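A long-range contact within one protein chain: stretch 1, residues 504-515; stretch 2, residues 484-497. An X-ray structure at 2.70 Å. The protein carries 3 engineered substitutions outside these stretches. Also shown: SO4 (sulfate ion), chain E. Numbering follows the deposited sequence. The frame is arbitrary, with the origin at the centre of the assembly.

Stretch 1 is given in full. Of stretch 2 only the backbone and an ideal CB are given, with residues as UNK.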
# COMPACT_ATOMS: atom_id res chain seq x y z
N ALA A 504 -14.05 36.96 15.00
CA ALA A 504 -12.97 36.74 14.04
C ALA A 504 -11.71 37.57 14.37
O ALA A 504 -11.31 38.45 13.61
CB ALA A 504 -13.45 37.04 12.63
N ARG A 505 -11.08 37.26 15.51
CA ARG A 505 -10.05 38.11 16.10
C ARG A 505 -8.97 37.27 16.76
O ARG A 505 -9.26 36.46 17.63
CB ARG A 505 -10.66 39.02 17.17
CG ARG A 505 -11.56 40.15 16.66
CD ARG A 505 -11.86 41.15 17.77
NE ARG A 505 -12.76 40.61 18.78
CZ ARG A 505 -14.07 40.86 18.83
NH1 ARG A 505 -14.63 41.64 17.91
NH2 ARG A 505 -14.81 40.34 19.79
N PHE A 506 -7.72 37.50 16.37
CA PHE A 506 -6.61 36.75 16.95
C PHE A 506 -5.56 37.67 17.59
O PHE A 506 -5.33 38.77 17.10
CB PHE A 506 -6.00 35.82 15.88
CG PHE A 506 -7.02 34.95 15.19
CD1 PHE A 506 -7.36 33.71 15.70
CD2 PHE A 506 -7.68 35.40 14.05
CE1 PHE A 506 -8.31 32.92 15.08
CE2 PHE A 506 -8.64 34.61 13.41
CZ PHE A 506 -8.95 33.37 13.93
N SER A 507 -4.95 37.21 18.68
CA SER A 507 -3.96 38.01 19.43
C SER A 507 -2.61 38.12 18.74
O SER A 507 -2.03 39.20 18.65
CB SER A 507 -3.73 37.45 20.84
OG SER A 507 -4.95 37.25 21.52
N ARG A 508 -2.09 36.99 18.28
CA ARG A 508 -0.74 36.95 17.72
C ARG A 508 -0.74 36.19 16.41
O ARG A 508 0.10 36.44 15.55
CB ARG A 508 0.22 36.25 18.68
CG ARG A 508 0.19 36.76 20.11
CD ARG A 508 0.98 38.02 20.27
NE ARG A 508 1.44 38.20 21.63
CZ ARG A 508 2.44 39.01 21.98
NH1 ARG A 508 3.09 39.70 21.05
NH2 ARG A 508 2.80 39.11 23.25
N LEU A 509 -1.69 35.27 16.28
CA LEU A 509 -1.77 34.39 15.11
C LEU A 509 -2.20 35.14 13.85
O LEU A 509 -2.97 36.09 13.92
CB LEU A 509 -2.75 33.27 15.40
CG LEU A 509 -2.74 32.05 14.50
CD1 LEU A 509 -1.35 31.44 14.52
CD2 LEU A 509 -3.84 31.05 14.92
N LEU A 510 -1.71 34.70 12.70
CA LEU A 510 -2.17 35.25 11.43
C LEU A 510 -2.89 34.20 10.61
O LEU A 510 -2.28 33.21 10.21
CB LEU A 510 -0.99 35.75 10.62
CG LEU A 510 -0.12 36.81 11.25
CD1 LEU A 510 0.84 37.31 10.20
CD2 LEU A 510 -0.99 37.93 11.77
N VAL A 511 -4.17 34.43 10.35
CA VAL A 511 -4.97 33.52 9.53
C VAL A 511 -5.40 34.16 8.21
O VAL A 511 -5.78 35.33 8.17
CB VAL A 511 -6.19 33.00 10.30
CG1 VAL A 511 -6.86 31.87 9.53
CG2 VAL A 511 -5.78 32.50 11.69
N ALA A 512 -5.32 33.40 7.13
CA ALA A 512 -5.66 33.89 5.81
C ALA A 512 -7.16 34.12 5.71
O ALA A 512 -7.94 33.40 6.32
CB ALA A 512 -5.19 32.90 4.75
N ARG A 513 -7.55 35.13 4.94
CA ARG A 513 -8.96 35.54 4.82
C ARG A 513 -9.46 36.16 6.13
O ARG A 513 -10.66 36.33 6.33
CB ARG A 513 -9.86 34.37 4.38
CG ARG A 513 -9.36 33.60 3.16
CD ARG A 513 -10.22 32.38 2.86
NE ARG A 513 -11.40 32.73 2.06
CZ ARG A 513 -12.63 32.90 2.54
NH1 ARG A 513 -12.87 32.74 3.84
NH2 ARG A 513 -13.62 33.22 1.73
N TYR A 514 -8.53 36.49 7.01
CA TYR A 514 -8.84 37.19 8.24
C TYR A 514 -7.88 38.36 8.44
O TYR A 514 -8.11 39.44 7.90
CB TYR A 514 -8.82 36.24 9.43
CG TYR A 514 -9.99 35.30 9.45
CD1 TYR A 514 -11.24 35.71 9.91
CD2 TYR A 514 -9.85 33.99 8.99
CE1 TYR A 514 -12.33 34.85 9.91
CE2 TYR A 514 -10.93 33.11 9.00
CZ TYR A 514 -12.16 33.54 9.46
OH TYR A 514 -13.23 32.67 9.49
N ASN A 515 -6.80 38.15 9.19
CA ASN A 515 -5.87 39.24 9.47
C ASN A 515 -4.56 39.21 8.69
O ASN A 515 -3.76 40.14 8.80
CB ASN A 515 -5.56 39.30 10.97
CG ASN A 515 -5.07 37.98 11.50
OD1 ASN A 515 -4.94 37.01 10.76
ND2 ASN A 515 -4.79 37.93 12.79
N UNK A 484 -0.28 31.49 26.08
CA UNK A 484 -1.73 31.57 26.26
C UNK A 484 -2.43 32.34 25.13
O UNK A 484 -3.59 32.07 24.83
CB UNK A 484 -2.04 32.23 27.60
N UNK A 485 -1.74 33.28 24.48
CA UNK A 485 -2.32 33.99 23.35
C UNK A 485 -2.41 33.14 22.09
O UNK A 485 -3.43 33.16 21.39
CB UNK A 485 -1.50 35.25 23.06
N UNK A 486 -1.34 32.40 21.81
CA UNK A 486 -1.32 31.48 20.68
C UNK A 486 -2.31 30.36 20.92
O UNK A 486 -3.11 30.03 20.04
CB UNK A 486 0.08 30.92 20.45
N UNK A 487 -2.27 29.79 22.12
CA UNK A 487 -3.06 28.59 22.40
C UNK A 487 -4.53 28.94 22.28
O UNK A 487 -5.36 28.10 21.90
CB UNK A 487 -2.75 28.02 23.79
N UNK A 488 -4.83 30.21 22.54
CA UNK A 488 -6.20 30.68 22.48
C UNK A 488 -6.60 30.92 21.03
O UNK A 488 -7.74 30.67 20.63
CB UNK A 488 -6.37 31.95 23.31
N UNK A 489 -5.64 31.42 20.26
CA UNK A 489 -5.87 31.75 18.86
C UNK A 489 -6.13 30.49 18.06
O UNK A 489 -7.05 30.46 17.24
CB UNK A 489 -4.68 32.51 18.28
N UNK A 490 -5.31 29.47 18.32
CA UNK A 490 -5.48 28.16 17.71
C UNK A 490 -6.81 27.57 18.17
O UNK A 490 -7.58 27.03 17.35
CB UNK A 490 -4.32 27.23 18.07
N UNK A 491 -7.08 27.69 19.47
CA UNK A 491 -8.36 27.29 20.03
C UNK A 491 -9.52 27.87 19.24
O UNK A 491 -10.42 27.16 18.79
CB UNK A 491 -8.46 27.72 21.49
N UNK A 492 -9.48 29.19 19.07
CA UNK A 492 -10.49 29.93 18.36
C UNK A 492 -10.55 29.54 16.90
O UNK A 492 -11.64 29.42 16.34
CB UNK A 492 -10.23 31.43 18.49
N UNK A 493 -9.38 29.33 16.28
CA UNK A 493 -9.32 28.90 14.88
C UNK A 493 -10.11 27.62 14.66
O UNK A 493 -10.93 27.54 13.73
CB UNK A 493 -7.87 28.70 14.45
N UNK A 494 -9.90 26.62 15.51
CA UNK A 494 -10.56 25.34 15.30
C UNK A 494 -12.06 25.42 15.50
O UNK A 494 -12.82 24.69 14.86
CB UNK A 494 -9.97 24.29 16.24
N UNK A 495 -12.51 26.30 16.38
CA UNK A 495 -13.94 26.47 16.59
C UNK A 495 -14.56 27.09 15.36
O UNK A 495 -15.63 26.67 14.92
CB UNK A 495 -14.22 27.33 17.83
N UNK A 496 -13.88 28.09 14.81
CA UNK A 496 -14.28 28.68 13.54
C UNK A 496 -14.34 27.62 12.42
O UNK A 496 -15.32 27.53 11.70
CB UNK A 496 -13.31 29.80 13.16
N UNK A 497 -13.30 26.79 12.30
CA UNK A 497 -13.32 25.70 11.32
C UNK A 497 -14.43 24.66 11.61
O UNK A 497 -14.96 24.03 10.69
CB UNK A 497 -11.96 25.01 11.30
S SO4 E . -11.01 39.42 21.65
O1 SO4 E . -10.98 38.65 22.89
O2 SO4 E . -10.17 38.79 20.62
O3 SO4 E . -12.38 39.49 21.17
O4 SO4 E . -10.50 40.77 21.91

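Stretch 2 is helical throughout, with phi near -65° and psi near -40°; its amides bond within the helix from 488 onward, so proline is unlikely at 488-497, and positions facing stretch 1 should recur every three or four residues.

Position 484 has nothing of stretch 1 within 5.5 Å of its ideal CB; many residues would fit, and Thr 484 is deposited. At 485 the CB points toward stretch 1, 3.7 Å from Arg 508 CG and 3.8 Å from Ser 507 CB. A nearby guanidinium favours an acid, though a small polar residue would also fit. It is Asp 485, whose OD2 lies 3.6 Å from Arg 508 NE, a long salt bridge.

Position 486 points sideways, so only a side chain of some length could reach across. Ile 486 does, its CD1 3.9 Å from Arg 508 CB. Positions 487 and 488, with nothing of stretch 1 within 5.5 Å of the ideal CB, are little constrained by it; they are Val 487 and His 488.

At 489 the CB points toward stretch 1, 3.5 Å from Leu 509 CB and 4.7 Å from Ser 507 N, and the amides of 507, 508 and 509 converge ahead. A short acceptor is called for: Asp fits best, Asn less fully. Asp 489 (chi1 m) takes Ser 507 N on OD1 at 2.9 Å, and on OD2 both Arg 508 N at 2.8 Å and Leu 509 N at 3.0 Å, with angles of 164° to 177°.

Position 490 points away, so the demand is loose; with Leu 509 CD2 5.0 Å from the CB, an apolar side chain is reasonable. Val 490 CG2 comes within 4.2 Å of Leu 509 CD2. At 491 the CB points sideways, with nothing within 5.5 Å; Tyr 491 is deposited.

At 492 the ideal CB lies 4.2 Å from Phe 506 CE1 and 5.2 Å from Arg 505 O. A long side chain, apolar at its base and possibly polar beyond, would suit. Arg 492 lays CD 3.9 Å from Phe 506 CE1 and brings NH1 to 2.7 Å from Arg 505 O, but the angle is too poor for a hydrogen bond.

Position 493 points sideways, its CB 4.3 Å from Phe 506 CE1 and 4.7 Å from Leu 509 CD2, so Leu, Ile or Met would suit. Leu 493 packs CD1 against Val 511 CG1 at 4.0 Å.

Positions 494 and 495 are out of reach: Phe 494 and Arg 495. At 496 the CB points toward stretch 1, 4.7 Å from Tyr 514 OH, with the Phe 506 ring farther on; a medium-sized apolar residue would pack, and a polar one could meet the hydroxyl. Ile 496 sets CG2 3.3 Å from Tyr 514 OH and CD1 4.0 Å from Phe 506 CZ. At 497 the CB points sideways with nothing within 5.5 Å; Leu 497 makes no contact.

Stretch 2 484-497: TDIVHDVYRLFRIL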
# COMPACT_ATOMS: atom_id res chain seq x y z
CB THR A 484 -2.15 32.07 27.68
OG1 THR A 484 -2.08 33.50 27.73
CG2 THR A 484 -1.27 31.47 28.82
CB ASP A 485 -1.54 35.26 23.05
CG ASP A 485 -1.80 36.34 24.08
OD1 ASP A 485 -2.43 36.04 25.12
OD2 ASP A 485 -1.37 37.50 23.84
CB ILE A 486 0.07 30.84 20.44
CG1 ILE A 486 1.19 31.88 20.53
CG2 ILE A 486 0.11 30.14 19.09
CD1 ILE A 486 1.44 32.62 19.26
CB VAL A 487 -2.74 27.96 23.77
CG1 VAL A 487 -3.93 27.15 24.32
CG2 VAL A 487 -1.48 27.08 23.68
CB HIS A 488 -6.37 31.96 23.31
CG HIS A 488 -7.78 32.46 23.34
ND1 HIS A 488 -8.28 33.34 22.41
CD2 HIS A 488 -8.80 32.17 24.17
CE1 HIS A 488 -9.55 33.57 22.66
NE2 HIS A 488 -9.90 32.87 23.72
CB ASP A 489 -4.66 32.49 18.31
CG ASP A 489 -4.68 33.97 18.64
OD1 ASP A 489 -5.73 34.44 19.13
OD2 ASP A 489 -3.66 34.66 18.40
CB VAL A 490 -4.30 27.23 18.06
CG1 VAL A 490 -4.58 25.81 17.61
CG2 VAL A 490 -3.01 27.73 17.42
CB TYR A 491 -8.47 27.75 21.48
CG TYR A 491 -9.88 27.70 22.01
CD1 TYR A 491 -10.42 26.50 22.45
CD2 TYR A 491 -10.67 28.84 22.07
CE1 TYR A 491 -11.71 26.43 22.93
CE2 TYR A 491 -11.96 28.78 22.55
CZ TYR A 491 -12.47 27.57 22.98
OH TYR A 491 -13.76 27.48 23.45
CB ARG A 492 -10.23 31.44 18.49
CG ARG A 492 -11.24 32.28 17.77
CD ARG A 492 -10.93 33.76 17.88
NE ARG A 492 -11.62 34.40 19.00
CZ ARG A 492 -11.01 35.05 19.98
NH1 ARG A 492 -9.69 35.18 19.98
NH2 ARG A 492 -11.73 35.59 20.95
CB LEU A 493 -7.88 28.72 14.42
CG LEU A 493 -7.65 28.17 13.00
CD1 LEU A 493 -8.34 29.03 11.94
CD2 LEU A 493 -6.15 28.01 12.71
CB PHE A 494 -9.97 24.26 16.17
CG PHE A 494 -8.71 23.65 15.63
CD1 PHE A 494 -8.74 22.80 14.55
CD2 PHE A 494 -7.48 23.91 16.23
CE1 PHE A 494 -7.59 22.21 14.06
CE2 PHE A 494 -6.31 23.33 15.74
CZ PHE A 494 -6.36 22.48 14.66
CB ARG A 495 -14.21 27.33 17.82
CG ARG A 495 -14.25 26.54 19.09
CD ARG A 495 -14.48 27.41 20.30
NE ARG A 495 -15.62 28.31 20.15
CZ ARG A 495 -16.89 27.98 20.35
NH1 ARG A 495 -17.21 26.75 20.73
NH2 ARG A 495 -17.84 28.88 20.17
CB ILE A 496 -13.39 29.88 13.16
CG1 ILE A 496 -13.60 31.03 14.15
CG2 ILE A 496 -13.69 30.35 11.73
CD1 ILE A 496 -12.77 32.28 13.87
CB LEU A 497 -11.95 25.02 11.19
CG LEU A 497 -10.83 25.93 10.70
CD1 LEU A 497 -9.50 25.22 10.72
CD2 LEU A 497 -11.13 26.48 9.32
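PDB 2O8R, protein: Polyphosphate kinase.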